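Local structure of ferredoxin-NADP reductase (Neisseria gonorrhoeae MIA_2011_03-10, 5TR9) at residues 18-23 / 36-41; 47-52 / 111-116; 60-65 / 86-91; 123-128 / 149-154. The protein binds FAD and, as a ferredoxin-NADP+ reductase, probably passes electrons between ferredoxin and NADP(H) by way of the flavin. All blocks are in the same frame, centred on the assembly; numbering follows the deposited sequence. Where two conformers were deposited one is given.

Interactions 1, 2 and 3 belong to the FAD-binding part of the chain, interaction 4 to the NAD-binding part. Interaction 1 pairs two strands of an antiparallel sheet that also contains strands 50-57 and 60-67, the sources of interactions 2 and 3. It stays back from the cofactor, the side chain of Ile37 lying about 12 Å from FAD. Interactions 2 and 3 both touch FAD, Phe50 at the flavin and Arg64, Met89 and Ser90 at the pyrophosphate, and they meet where Phe50 CD1 is 3.7 Å from Ala65 CB. Interaction 2 also reaches interaction 4, with Pro114 CB 4.2 Å from Leu123 CD2. The centres of interactions 3 and 4 are about 30 Å apart.

Interaction 1: 18-23 / 36-41; sequences TEEKIL and AISRPE
Ser38 and Glu20 form the polar, tightly knit part of this contact between strands 17-27 and 32-38, an antiparallel beta hairpin. Ser38 OG sits between its own backbone N and carbonyl carbon (chi1 54°), and from there it works in two directions: it accepts the N-H of Lys21 at 3.0 Å from Lys21 N and donates to Glu20 OE1 at 2.7 Å. A serine suits the place because a single hydroxyl can do both. The carboxylate of Glu20 is buried and gripped at both oxygens, each through its anti lone pair, since Thr18 OG1 gives a further bond to Glu20 OE2 of 2.6 Å. The ring of Pro40 closes over the group, with its CD 3.6 Å from Glu20 CD.

Farther along, Ile22 and Ile37 form a non-hydrogen-bonded pair, and Ile22 CD1 rests 3.8 Å from Ile37 CG2 on a face shared with Ile102. Backbone bonds flank this pair, one from Ser38 N to Lys21 O. The other spans 2.8 Å from Leu23 N to Ala36 O.

The solvent side is looser. Lys21 brings little more than its CB near Ser38 before its chain leads away, and Glu19 turns outward to bond Tyr56. Hydroxyl donors at both oxygens of Glu20 are consistent with a carboxylate that is kept ionised, or at least well satisfied, in a buried place by hydrogen bonds from Thr18 and Ser38.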
# COMPACT_ATOMS: atom_id res chain seq x y z
N THR A 18 -3.53 -13.95 -18.61
CA THR A 18 -4.87 -14.09 -19.15
C THR A 18 -5.39 -12.73 -19.61
O THR A 18 -4.93 -11.67 -19.16
CB THR A 18 -5.85 -14.68 -18.13
OG1 THR A 18 -5.95 -13.81 -16.99
CG2 THR A 18 -5.38 -16.05 -17.68
N GLU A 19 -6.35 -12.78 -20.53
CA GLU A 19 -7.05 -11.58 -21.00
C GLU A 19 -8.24 -11.34 -20.08
O GLU A 19 -9.14 -12.18 -19.99
CB GLU A 19 -7.50 -11.75 -22.45
CG GLU A 19 -6.36 -11.89 -23.45
CD GLU A 19 -6.85 -11.94 -24.89
OE1 GLU A 19 -8.08 -12.01 -25.12
OE2 GLU A 19 -6.01 -11.91 -25.81
N GLU A 20 -8.23 -10.21 -19.39
CA GLU A 20 -9.31 -9.81 -18.51
C GLU A 20 -9.99 -8.56 -19.07
O GLU A 20 -9.63 -8.05 -20.14
CB GLU A 20 -8.79 -9.59 -17.09
CG GLU A 20 -8.11 -10.83 -16.49
CD GLU A 20 -9.01 -12.06 -16.50
OE1 GLU A 20 -10.23 -11.92 -16.30
OE2 GLU A 20 -8.48 -13.18 -16.72
N LYS A 21 -11.01 -8.08 -18.36
CA LYS A 21 -11.77 -6.91 -18.79
C LYS A 21 -11.72 -5.83 -17.72
O LYS A 21 -11.80 -6.12 -16.52
CB LYS A 21 -13.24 -7.27 -19.03
CG LYS A 21 -13.48 -8.28 -20.15
CD LYS A 21 -13.54 -7.59 -21.49
CE LYS A 21 -14.15 -8.50 -22.55
NZ LYS A 21 -13.36 -9.75 -22.73
N ILE A 22 -11.59 -4.57 -18.16
CA ILE A 22 -11.82 -3.44 -17.26
C ILE A 22 -13.29 -3.42 -16.88
O ILE A 22 -14.16 -3.42 -17.76
CB ILE A 22 -11.41 -2.11 -17.92
CG1 ILE A 22 -9.93 -2.10 -18.32
CG2 ILE A 22 -11.78 -0.93 -17.02
CD1 ILE A 22 -8.99 -2.23 -17.16
N LEU A 23 -13.58 -3.39 -15.58
CA LEU A 23 -14.97 -3.33 -15.14
C LEU A 23 -15.42 -1.89 -14.91
O LEU A 23 -16.55 -1.53 -15.27
CB LEU A 23 -15.16 -4.16 -13.87
CG LEU A 23 -14.75 -5.63 -14.03
CD1 LEU A 23 -14.95 -6.38 -12.72
CD2 LEU A 23 -15.52 -6.31 -15.13
N ALA A 36 -11.31 -1.57 -11.27
CA ALA A 36 -11.49 -2.99 -11.04
C ALA A 36 -11.42 -3.72 -12.36
O ALA A 36 -11.85 -3.20 -13.40
CB ALA A 36 -12.83 -3.28 -10.37
N ILE A 37 -10.89 -4.95 -12.31
CA ILE A 37 -10.83 -5.82 -13.47
C ILE A 37 -11.42 -7.18 -13.08
O ILE A 37 -11.51 -7.52 -11.90
CB ILE A 37 -9.40 -5.98 -14.01
CG1 ILE A 37 -8.54 -6.82 -13.05
CG2 ILE A 37 -8.72 -4.62 -14.22
CD1 ILE A 37 -7.14 -7.10 -13.59
N SER A 38 -11.82 -7.94 -14.10
CA SER A 38 -12.31 -9.29 -13.84
C SER A 38 -11.19 -10.16 -13.28
O SER A 38 -10.00 -9.96 -13.59
CB SER A 38 -12.90 -9.91 -15.11
OG SER A 38 -11.99 -9.87 -16.20
N ARG A 39 -11.57 -11.10 -12.43
CA ARG A 39 -10.64 -11.95 -11.70
C ARG A 39 -10.88 -13.39 -12.10
O ARG A 39 -11.97 -13.93 -11.83
CB ARG A 39 -10.81 -11.79 -10.19
CG ARG A 39 -9.84 -12.66 -9.41
CD ARG A 39 -10.05 -12.54 -7.92
NE ARG A 39 -9.06 -13.35 -7.21
CZ ARG A 39 -8.92 -13.33 -5.90
NH1 ARG A 39 -9.72 -12.56 -5.18
NH2 ARG A 39 -8.00 -14.09 -5.31
N PRO A 40 -9.92 -14.06 -12.73
CA PRO A 40 -10.13 -15.48 -13.05
C PRO A 40 -10.18 -16.31 -11.78
O PRO A 40 -9.60 -15.96 -10.75
CB PRO A 40 -8.92 -15.84 -13.92
CG PRO A 40 -7.92 -14.81 -13.69
CD PRO A 40 -8.62 -13.57 -13.21
N GLU A 41 -10.93 -17.41 -11.88
CA GLU A 41 -11.11 -18.33 -10.77
C GLU A 41 -9.77 -18.81 -10.22
O GLU A 41 -9.65 -19.04 -9.02
CB GLU A 41 -11.95 -19.52 -11.27
CG GLU A 41 -12.65 -20.32 -10.21
CD GLU A 41 -13.52 -21.41 -10.83
OE1 GLU A 41 -12.98 -22.49 -11.16
OE2 GLU A 41 -14.74 -21.18 -10.99

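Interaction 2: 47-52 / 111-116. With FAD (flavin-adenine dinucleotide), chain C.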
# COMPACT_ATOMS: atom_id res chain seq x y z
N ALA A 47 -2.57 -11.16 0.64
CA ALA A 47 -2.73 -9.73 0.88
C ALA A 47 -1.38 -9.06 1.11
O ALA A 47 -0.56 -9.54 1.90
CB ALA A 47 -3.64 -9.49 2.08
N GLY A 48 -1.14 -7.95 0.38
CA GLY A 48 0.13 -7.27 0.38
C GLY A 48 0.93 -7.47 -0.90
O GLY A 48 1.88 -6.71 -1.15
N GLN A 49 0.57 -8.45 -1.71
CA GLN A 49 1.30 -8.75 -2.93
C GLN A 49 0.82 -7.88 -4.10
O GLN A 49 -0.20 -7.18 -4.02
CB GLN A 49 1.16 -10.23 -3.27
CG GLN A 49 1.94 -11.10 -2.28
CD GLN A 49 2.03 -12.53 -2.74
OE1 GLN A 49 1.04 -13.14 -3.17
NE2 GLN A 49 3.23 -13.09 -2.67
N PHE A 50 1.59 -7.92 -5.19
CA PHE A 50 1.27 -7.14 -6.38
C PHE A 50 1.09 -8.02 -7.61
O PHE A 50 1.65 -9.12 -7.73
CB PHE A 50 2.33 -6.05 -6.63
CG PHE A 50 3.74 -6.55 -6.85
CD1 PHE A 50 4.21 -6.84 -8.14
CD2 PHE A 50 4.63 -6.66 -5.79
CE1 PHE A 50 5.53 -7.27 -8.35
CE2 PHE A 50 5.95 -7.09 -5.99
CZ PHE A 50 6.39 -7.40 -7.27
N SER A 51 0.25 -7.51 -8.52
CA SER A 51 0.00 -8.08 -9.84
C SER A 51 0.89 -7.40 -10.86
O SER A 51 1.44 -6.32 -10.63
CB SER A 51 -1.45 -7.87 -10.25
OG SER A 51 -2.37 -8.33 -9.27
N ARG A 52 1.02 -8.04 -12.02
CA ARG A 52 1.57 -7.40 -13.20
C ARG A 52 0.44 -7.29 -14.22
O ARG A 52 -0.17 -8.30 -14.58
CB ARG A 52 2.76 -8.18 -13.77
CG ARG A 52 4.10 -7.73 -13.21
CD ARG A 52 5.25 -8.59 -13.71
NE ARG A 52 5.16 -8.93 -15.13
CZ ARG A 52 5.86 -8.35 -16.10
NH1 ARG A 52 6.72 -7.37 -15.81
NH2 ARG A 52 5.71 -8.74 -17.35
N PHE A 111 6.75 -9.64 -0.94
CA PHE A 111 7.09 -10.13 0.39
C PHE A 111 6.56 -9.24 1.51
O PHE A 111 7.00 -9.39 2.66
CB PHE A 111 8.62 -10.28 0.50
CG PHE A 111 9.18 -11.22 -0.54
CD1 PHE A 111 8.96 -12.58 -0.45
CD2 PHE A 111 9.89 -10.72 -1.62
CE1 PHE A 111 9.47 -13.45 -1.41
CE2 PHE A 111 10.40 -11.58 -2.58
CZ PHE A 111 10.18 -12.94 -2.47
N LEU A 112 5.63 -8.33 1.21
CA LEU A 112 4.94 -7.57 2.26
C LEU A 112 3.88 -8.48 2.86
O LEU A 112 2.68 -8.39 2.57
CB LEU A 112 4.29 -6.31 1.71
CG LEU A 112 5.22 -5.18 1.27
CD1 LEU A 112 4.34 -4.05 0.73
CD2 LEU A 112 6.10 -4.70 2.43
N LEU A 113 4.34 -9.38 3.72
CA LEU A 113 3.54 -10.50 4.23
C LEU A 113 3.50 -10.41 5.75
O LEU A 113 4.36 -10.99 6.43
CB LEU A 113 4.13 -11.82 3.75
CG LEU A 113 4.11 -11.98 2.22
CD1 LEU A 113 4.87 -13.21 1.80
CD2 LEU A 113 2.67 -12.03 1.70
N PRO A 114 2.51 -9.71 6.31
CA PRO A 114 2.56 -9.38 7.75
C PRO A 114 2.48 -10.58 8.67
O PRO A 114 2.96 -10.49 9.81
CB PRO A 114 1.36 -8.45 7.95
CG PRO A 114 0.47 -8.70 6.78
CD PRO A 114 1.35 -9.11 5.64
N GLU A 115 1.90 -11.70 8.23
CA GLU A 115 1.79 -12.85 9.12
C GLU A 115 3.11 -13.57 9.33
O GLU A 115 3.16 -14.51 10.13
CB GLU A 115 0.72 -13.80 8.59
CG GLU A 115 -0.64 -13.13 8.74
CD GLU A 115 -1.78 -13.85 8.06
OE1 GLU A 115 -1.72 -15.06 7.81
OE2 GLU A 115 -2.77 -13.14 7.78
N ARG A 116 4.17 -13.14 8.65
CA ARG A 116 5.51 -13.58 8.99
C ARG A 116 6.04 -12.93 10.26
O ARG A 116 7.05 -13.40 10.80
CB ARG A 116 6.45 -13.29 7.82
CG ARG A 116 6.16 -14.16 6.61
CD ARG A 116 7.09 -13.79 5.46
NE ARG A 116 7.03 -14.79 4.40
CZ ARG A 116 7.83 -14.79 3.34
NH1 ARG A 116 8.75 -13.84 3.20
NH2 ARG A 116 7.72 -15.74 2.43
PA FAD C . 6.72 4.85 -15.72
O1A FAD C . 7.50 4.89 -17.00
O2A FAD C . 6.56 3.49 -15.07
O5B FAD C . 7.35 5.77 -14.63
C5B FAD C . 7.76 7.12 -14.92
C4B FAD C . 8.19 7.75 -13.62
O4B FAD C . 7.01 8.01 -12.82
C3B FAD C . 9.05 6.86 -12.73
O3B FAD C . 10.43 6.95 -13.08
C2B FAD C . 8.80 7.45 -11.34
O2B FAD C . 9.60 8.60 -11.10
C1B FAD C . 7.34 7.90 -11.44
N9A FAD C . 6.37 7.00 -10.83
C8A FAD C . 5.95 5.78 -11.29
N7A FAD C . 5.02 5.23 -10.56
C5A FAD C . 4.80 6.16 -9.55
C6A FAD C . 3.92 6.17 -8.45
N6A FAD C . 3.08 5.17 -8.17
N1A FAD C . 3.96 7.25 -7.64
C2A FAD C . 4.79 8.25 -7.92
N3A FAD C . 5.67 8.35 -8.93
C4A FAD C . 5.61 7.27 -9.72
N1 FAD C . 2.00 2.45 -9.24
C2 FAD C . 0.75 2.78 -8.80
O2 FAD C . 0.18 3.80 -9.21
N3 FAD C . 0.13 1.97 -7.86
C4 FAD C . 0.66 0.82 -7.29
O4 FAD C . 0.02 0.17 -6.47
C4X FAD C . 1.98 0.48 -7.78
N5 FAD C . 2.57 -0.59 -7.28
C5X FAD C . 3.83 -0.91 -7.75
C6 FAD C . 4.47 -2.04 -7.24
C7 FAD C . 5.74 -2.41 -7.68
C7M FAD C . 6.39 -3.64 -7.12
C8 FAD C . 6.38 -1.64 -8.66
C8M FAD C . 7.75 -2.02 -9.16
C9 FAD C . 5.75 -0.50 -9.17
C9A FAD C . 4.48 -0.14 -8.73
N10 FAD C . 3.82 1.03 -9.19
C10 FAD C . 2.56 1.35 -8.76
C1' FAD C . 4.37 1.81 -10.31
C2' FAD C . 3.73 1.33 -11.62
O2' FAD C . 4.19 0.03 -11.99
C3' FAD C . 4.00 2.31 -12.77
O3' FAD C . 5.39 2.63 -12.80
C4' FAD C . 3.10 3.54 -12.76
O4' FAD C . 1.75 3.13 -13.02
C5' FAD C . 3.50 4.58 -13.79
O5' FAD C . 3.58 3.95 -15.08
P FAD C . 3.93 4.81 -16.37
O1P FAD C . 2.87 5.88 -16.59
O2P FAD C . 4.20 3.85 -17.48
O3P FAD C . 5.30 5.53 -15.93
O HOH W 1 4.47 -7.60 -1.37
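Gly48 and Leu112 meet backbone to backbone, where an inverse gamma turn centred on Leu112 comes against the loop leading into strand 50-57. The Gly48 CA-H points at Leu112 O, with CA 3.5 Å from the oxygen. Glycine fits here because a side chain would run into that oxygen, and because the backbone adopts a positive phi (106°). The turn itself is closed by a weak bond from Leu113 N to Phe111 O. A water joins the two segments, donating to Gly48 O at 2.7 Å and accepting from Leu112 N at 2.9 Å.

The side chains are splayed around this backbone meeting. Leu112 turns its branches toward Pro134, Met230 and Cys232, putting an apolar residue between the FAD-binding and NAD-binding parts of the molecule. Leu113 goes elsewhere: its side chain crosses Gln49 at an oblique angle, CD2 4.2 Å from Gln49 CG, while its CD1 stands over the centre of the Arg116 guanidinium. Gln49 OE1 accepts from Lys46 N beside its own segment, while NE2 reaches over to Gly110 O, just before Phe111, so the amide is held from both sides and CG meets the leucine.

Phe50 faces the cofactor. Chi1 (60°) sets CG between the backbone N and the carbonyl carbon, and chi2 (91°) turns the ring; one face then receives the flavin methyl C7M of FAD, 3.5 Å above the plane and over its centre.

Interaction 3: 60-65 / 86-91. With FAD (flavin-adenine dinucleotide), chain C.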
# COMPACT_ATOMS: atom_id res chain seq x y z
N GLY A 60 3.39 -5.49 -29.87
CA GLY A 60 4.09 -5.74 -28.62
C GLY A 60 3.24 -5.60 -27.37
O GLY A 60 2.02 -5.75 -27.40
N PHE A 61 3.90 -5.30 -26.25
CA PHE A 61 3.26 -5.27 -24.95
C PHE A 61 3.79 -4.09 -24.16
O PHE A 61 4.88 -3.57 -24.44
CB PHE A 61 3.54 -6.55 -24.13
CG PHE A 61 2.99 -7.80 -24.75
CD1 PHE A 61 3.71 -8.49 -25.72
CD2 PHE A 61 1.77 -8.32 -24.34
CE1 PHE A 61 3.21 -9.65 -26.28
CE2 PHE A 61 1.27 -9.48 -24.90
CZ PHE A 61 1.99 -10.14 -25.87
N ILE A 62 3.03 -3.70 -23.15
CA ILE A 62 3.54 -2.89 -22.06
C ILE A 62 3.04 -3.51 -20.76
O ILE A 62 1.88 -3.92 -20.67
CB ILE A 62 3.12 -1.40 -22.18
CG1 ILE A 62 3.74 -0.59 -21.04
CG2 ILE A 62 1.60 -1.24 -22.24
CD1 ILE A 62 3.60 0.92 -21.22
N TRP A 63 3.93 -3.61 -19.78
CA TRP A 63 3.63 -4.24 -18.49
C TRP A 63 4.08 -3.35 -17.35
O TRP A 63 5.17 -2.77 -17.40
CB TRP A 63 4.35 -5.57 -18.35
CG TRP A 63 3.88 -6.63 -19.28
CD1 TRP A 63 4.44 -6.98 -20.47
CD2 TRP A 63 2.77 -7.51 -19.07
NE1 TRP A 63 3.73 -8.02 -21.03
CE2 TRP A 63 2.70 -8.36 -20.19
CE3 TRP A 63 1.82 -7.65 -18.05
CZ2 TRP A 63 1.72 -9.35 -20.32
CZ3 TRP A 63 0.85 -8.63 -18.18
CH2 TRP A 63 0.80 -9.46 -19.31
N ARG A 64 3.27 -3.31 -16.28
CA ARG A 64 3.62 -2.60 -15.05
C ARG A 64 3.05 -3.32 -13.84
O ARG A 64 2.02 -4.01 -13.92
CB ARG A 64 3.10 -1.14 -15.05
CG ARG A 64 3.75 -0.21 -16.08
CD ARG A 64 5.21 0.06 -15.75
NE ARG A 64 5.78 1.14 -16.55
CZ ARG A 64 6.30 0.99 -17.77
NH1 ARG A 64 6.29 -0.20 -18.36
NH2 ARG A 64 6.83 2.04 -18.41
N ALA A 65 3.70 -3.13 -12.68
CA ALA A 65 3.26 -3.76 -11.44
C ALA A 65 2.33 -2.84 -10.64
O ALA A 65 2.53 -1.62 -10.59
CB ALA A 65 4.47 -4.13 -10.57
N ASP A 86 3.45 12.21 -18.75
CA ASP A 86 4.28 11.62 -19.81
C ASP A 86 4.55 10.13 -19.60
O ASP A 86 5.33 9.54 -20.36
CB ASP A 86 5.63 12.34 -19.96
CG ASP A 86 5.47 13.84 -20.15
OD1 ASP A 86 4.55 14.26 -20.88
OD2 ASP A 86 6.28 14.59 -19.57
N GLY A 87 3.92 9.50 -18.61
CA GLY A 87 4.11 8.08 -18.39
C GLY A 87 3.31 7.26 -19.37
O GLY A 87 2.13 7.54 -19.64
N PRO A 88 3.93 6.22 -19.96
CA PRO A 88 3.21 5.47 -21.01
C PRO A 88 2.04 4.66 -20.49
O PRO A 88 0.98 4.65 -21.13
CB PRO A 88 4.31 4.59 -21.62
CG PRO A 88 5.34 4.46 -20.54
CD PRO A 88 5.34 5.81 -19.85
N MET A 89 2.17 3.96 -19.35
CA MET A 89 1.02 3.23 -18.84
C MET A 89 -0.07 4.19 -18.39
O MET A 89 -1.27 3.93 -18.59
CB MET A 89 1.42 2.29 -17.70
CG MET A 89 0.34 1.25 -17.39
SD MET A 89 0.30 -0.02 -18.68
CE MET A 89 -0.29 -1.43 -17.76
N SER A 90 0.33 5.32 -17.80
CA SER A 90 -0.63 6.31 -17.34
C SER A 90 -1.49 6.83 -18.48
O SER A 90 -2.69 7.04 -18.31
CB SER A 90 0.10 7.46 -16.64
OG SER A 90 0.76 6.98 -15.48
N ALA A 91 -0.89 7.01 -19.67
CA ALA A 91 -1.67 7.46 -20.82
C ALA A 91 -2.72 6.43 -21.21
O ALA A 91 -3.83 6.79 -21.63
CB ALA A 91 -0.75 7.75 -22.00
PA FAD C . 6.72 4.85 -15.72
O1A FAD C . 7.50 4.89 -17.00
O2A FAD C . 6.56 3.49 -15.07
O5B FAD C . 7.35 5.77 -14.63
C5B FAD C . 7.76 7.12 -14.92
C4B FAD C . 8.19 7.75 -13.62
O4B FAD C . 7.01 8.01 -12.82
C3B FAD C . 9.05 6.86 -12.73
O3B FAD C . 10.43 6.95 -13.08
C2B FAD C . 8.80 7.45 -11.34
O2B FAD C . 9.60 8.60 -11.10
C1B FAD C . 7.34 7.90 -11.44
N9A FAD C . 6.37 7.00 -10.83
C8A FAD C . 5.95 5.78 -11.29
N7A FAD C . 5.02 5.23 -10.56
C5A FAD C . 4.80 6.16 -9.55
C6A FAD C . 3.92 6.17 -8.45
N6A FAD C . 3.08 5.17 -8.17
N1A FAD C . 3.96 7.25 -7.64
C2A FAD C . 4.79 8.25 -7.92
N3A FAD C . 5.67 8.35 -8.93
C4A FAD C . 5.61 7.27 -9.72
N1 FAD C . 2.00 2.45 -9.24
C2 FAD C . 0.75 2.78 -8.80
O2 FAD C . 0.18 3.80 -9.21
N3 FAD C . 0.13 1.97 -7.86
C4 FAD C . 0.66 0.82 -7.29
O4 FAD C . 0.02 0.17 -6.47
C4X FAD C . 1.98 0.48 -7.78
N5 FAD C . 2.57 -0.59 -7.28
C5X FAD C . 3.83 -0.91 -7.75
C6 FAD C . 4.47 -2.04 -7.24
C7 FAD C . 5.74 -2.41 -7.68
C7M FAD C . 6.39 -3.64 -7.12
C8 FAD C . 6.38 -1.64 -8.66
C8M FAD C . 7.75 -2.02 -9.16
C9 FAD C . 5.75 -0.50 -9.17
C9A FAD C . 4.48 -0.14 -8.73
N10 FAD C . 3.82 1.03 -9.19
C10 FAD C . 2.56 1.35 -8.76
C1' FAD C . 4.37 1.81 -10.31
C2' FAD C . 3.73 1.33 -11.62
O2' FAD C . 4.19 0.03 -11.99
C3' FAD C . 4.00 2.31 -12.77
O3' FAD C . 5.39 2.63 -12.80
C4' FAD C . 3.10 3.54 -12.76
O4' FAD C . 1.75 3.13 -13.02
C5' FAD C . 3.50 4.58 -13.79
O5' FAD C . 3.58 3.95 -15.08
P FAD C . 3.93 4.81 -16.37
O1P FAD C . 2.87 5.88 -16.59
O2P FAD C . 4.20 3.85 -17.48
O3P FAD C . 5.30 5.53 -15.93
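Arg64 bends at chi2 (-68°), which swings its CD out of line, and Met89 holds CG anti to its backbone N (chi1 -165°); the two side chains then slide past each other in opposite directions, with Arg64 CG 3.8 Å from Met89 CB. The aliphatic part of the arginine thus packs on the helix while its guanidinium reaches the cofactor pyrophosphate. Arg64 NE bonds FAD O2A at 2.9 Å and Arg64 NH2 bonds FAD O1A at 3.2 Å, so that the phosphorus PA lies at the edge of the guanidinium, in its plane. Arg64 NH1 is anchored on Trp63 O at 3.0 Å, which fixes the rotation of the group.

The helix start serves the other phosphate. Gly87 is the N-cap, and a side chain there would strike FAD O1P. Met89 N donates to FAD O2P at 2.8 Å; Ser90 donates to FAD O1P with its backbone N and, at 2.6 Å, with OG. The helix N terminus would also favour the negative charge. Arg64, Ala65, Tyr66 and Ser67 match the RxYS motif of this reductase family, and Ala65 O accepts from FAD O2'.

The Ile62 side chain crosses Pro88 at about a right angle and sets CD1 3.8 Å from Pro88 CB. Strand 60-67 is an outermost strand of the antiparallel sheet, and helix 88-95 lies against it and its neighbour 50-57, where Met89 touches Phe55.

Interaction 4: 123-128 / 149-154; sequences LVMLCT and DTVNLI
Thr150 O receives the N-H of Leu123 at 3.0 Å, the first bond of a parallel strand pair. The hydroxyl of Thr150, also bonded to Asp122, accepts from Asn152 ND2. Val151 points to the face that carries Leu123, Met125 and Leu153, and its CG1 meets the Met125 methyl CE at 3.7 Å; the flexible methionine can bend at chi3 to fit there.

Asn152 turns to the other face and grips Leu123 O twice. Its backbone N lies nearly on the line of the C=O, whereas ND2, 3.0 Å from Leu123 O, comes from above the carbonyl plane (50° out of it). Both N-H groups of the amide are therefore used, and OD1 goes to Arg186, so a buried polar side chain finds partners throughout. Asn152 O then takes the almost straight bond from Met125 N.

Leu153 sends CD1 to Met125 CB at 3.7 Å and to Cys127 SG at 3.9 Å. Ile154 closes the series: its N bonds Met125 O at 2.8 Å, its CD1 lies 3.8 Å from Val124 CG1, and it runs side by side with Leu126.

Strands 122-128 and 150-157 are joined through helices 133-139 and 142-147 as a beta-alpha-beta crossover in the Rossmann-like parallel sheet of the ferredoxin-reductase NAD-binding domain. Phe135 and Leu139 of the first helix cover the Met125 and Leu153 face, while strands 227-233 and 185-191 flank the pair in the sheet.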
# COMPACT_ATOMS: atom_id res chain seq x y z
N LEU A 123 1.46 -3.71 14.94
CA LEU A 123 1.81 -3.62 13.52
C LEU A 123 1.69 -2.17 13.06
O LEU A 123 0.63 -1.56 13.19
CB LEU A 123 0.90 -4.52 12.69
CG LEU A 123 1.18 -4.57 11.19
CD1 LEU A 123 2.56 -5.23 10.97
CD2 LEU A 123 0.05 -5.32 10.48
N VAL A 124 2.77 -1.62 12.50
CA VAL A 124 2.80 -0.22 12.08
C VAL A 124 3.16 -0.17 10.59
O VAL A 124 4.29 -0.51 10.21
CB VAL A 124 3.77 0.62 12.91
CG1 VAL A 124 3.80 2.09 12.40
CG2 VAL A 124 3.38 0.58 14.41
N MET A 125 2.21 0.25 9.77
CA MET A 125 2.39 0.33 8.32
C MET A 125 2.65 1.79 7.94
O MET A 125 1.83 2.66 8.22
CB MET A 125 1.15 -0.23 7.62
CG MET A 125 0.95 -1.72 7.90
SD MET A 125 -0.64 -2.37 7.34
CE MET A 125 -1.71 -1.50 8.46
N LEU A 126 3.80 2.04 7.30
CA LEU A 126 4.23 3.38 6.93
C LEU A 126 4.23 3.47 5.41
O LEU A 126 4.89 2.67 4.75
CB LEU A 126 5.64 3.66 7.47
CG LEU A 126 5.86 3.47 8.98
CD1 LEU A 126 7.34 3.61 9.28
CD2 LEU A 126 5.05 4.50 9.76
N CYS A 127 3.51 4.44 4.85
CA CYS A 127 3.47 4.46 3.39
C CYS A 127 3.37 5.88 2.87
O CYS A 127 2.99 6.81 3.59
CB CYS A 127 2.31 3.62 2.84
SG CYS A 127 0.67 4.14 3.42
N THR A 128 3.72 6.04 1.59
CA THR A 128 3.53 7.29 0.86
C THR A 128 2.75 7.02 -0.42
O THR A 128 2.91 5.98 -1.06
CB THR A 128 4.86 7.96 0.46
OG1 THR A 128 5.52 7.20 -0.57
CG2 THR A 128 5.77 8.12 1.66
N ASP A 149 -1.88 -6.84 18.23
CA ASP A 149 -2.51 -6.14 19.35
C ASP A 149 -3.09 -4.79 18.91
O ASP A 149 -4.16 -4.38 19.39
CB ASP A 149 -1.52 -5.96 20.48
CG ASP A 149 -1.46 -7.17 21.41
OD1 ASP A 149 -2.03 -8.24 21.06
OD2 ASP A 149 -0.84 -7.05 22.49
N THR A 150 -2.37 -4.08 18.05
CA THR A 150 -2.89 -2.90 17.38
C THR A 150 -2.44 -2.94 15.93
O THR A 150 -1.42 -3.56 15.60
CB THR A 150 -2.42 -1.57 18.03
OG1 THR A 150 -1.00 -1.44 17.88
CG2 THR A 150 -2.78 -1.51 19.50
N VAL A 151 -3.21 -2.30 15.06
CA VAL A 151 -2.90 -2.19 13.64
C VAL A 151 -2.95 -0.70 13.32
O VAL A 151 -3.94 -0.04 13.60
CB VAL A 151 -3.89 -2.99 12.78
CG1 VAL A 151 -3.58 -2.79 11.32
CG2 VAL A 151 -3.82 -4.47 13.13
N ASN A 152 -1.85 -0.18 12.77
CA ASN A 152 -1.65 1.26 12.66
C ASN A 152 -1.19 1.58 11.25
O ASN A 152 -0.28 0.93 10.73
CB ASN A 152 -0.59 1.74 13.66
CG ASN A 152 -0.89 1.28 15.08
OD1 ASN A 152 -1.64 1.93 15.81
ND2 ASN A 152 -0.34 0.13 15.47
N LEU A 153 -1.82 2.57 10.62
CA LEU A 153 -1.49 2.92 9.25
C LEU A 153 -1.21 4.41 9.19
O LEU A 153 -2.06 5.22 9.58
CB LEU A 153 -2.64 2.53 8.31
CG LEU A 153 -2.46 2.88 6.83
CD1 LEU A 153 -1.22 2.24 6.25
CD2 LEU A 153 -3.72 2.45 6.05
N ILE A 154 -0.02 4.77 8.71
CA ILE A 154 0.40 6.15 8.54
C ILE A 154 0.53 6.39 7.04
O ILE A 154 1.38 5.75 6.39
CB ILE A 154 1.73 6.44 9.27
CG1 ILE A 154 1.63 6.28 10.79
CG2 ILE A 154 2.19 7.87 8.97
CD1 ILE A 154 1.48 4.88 11.32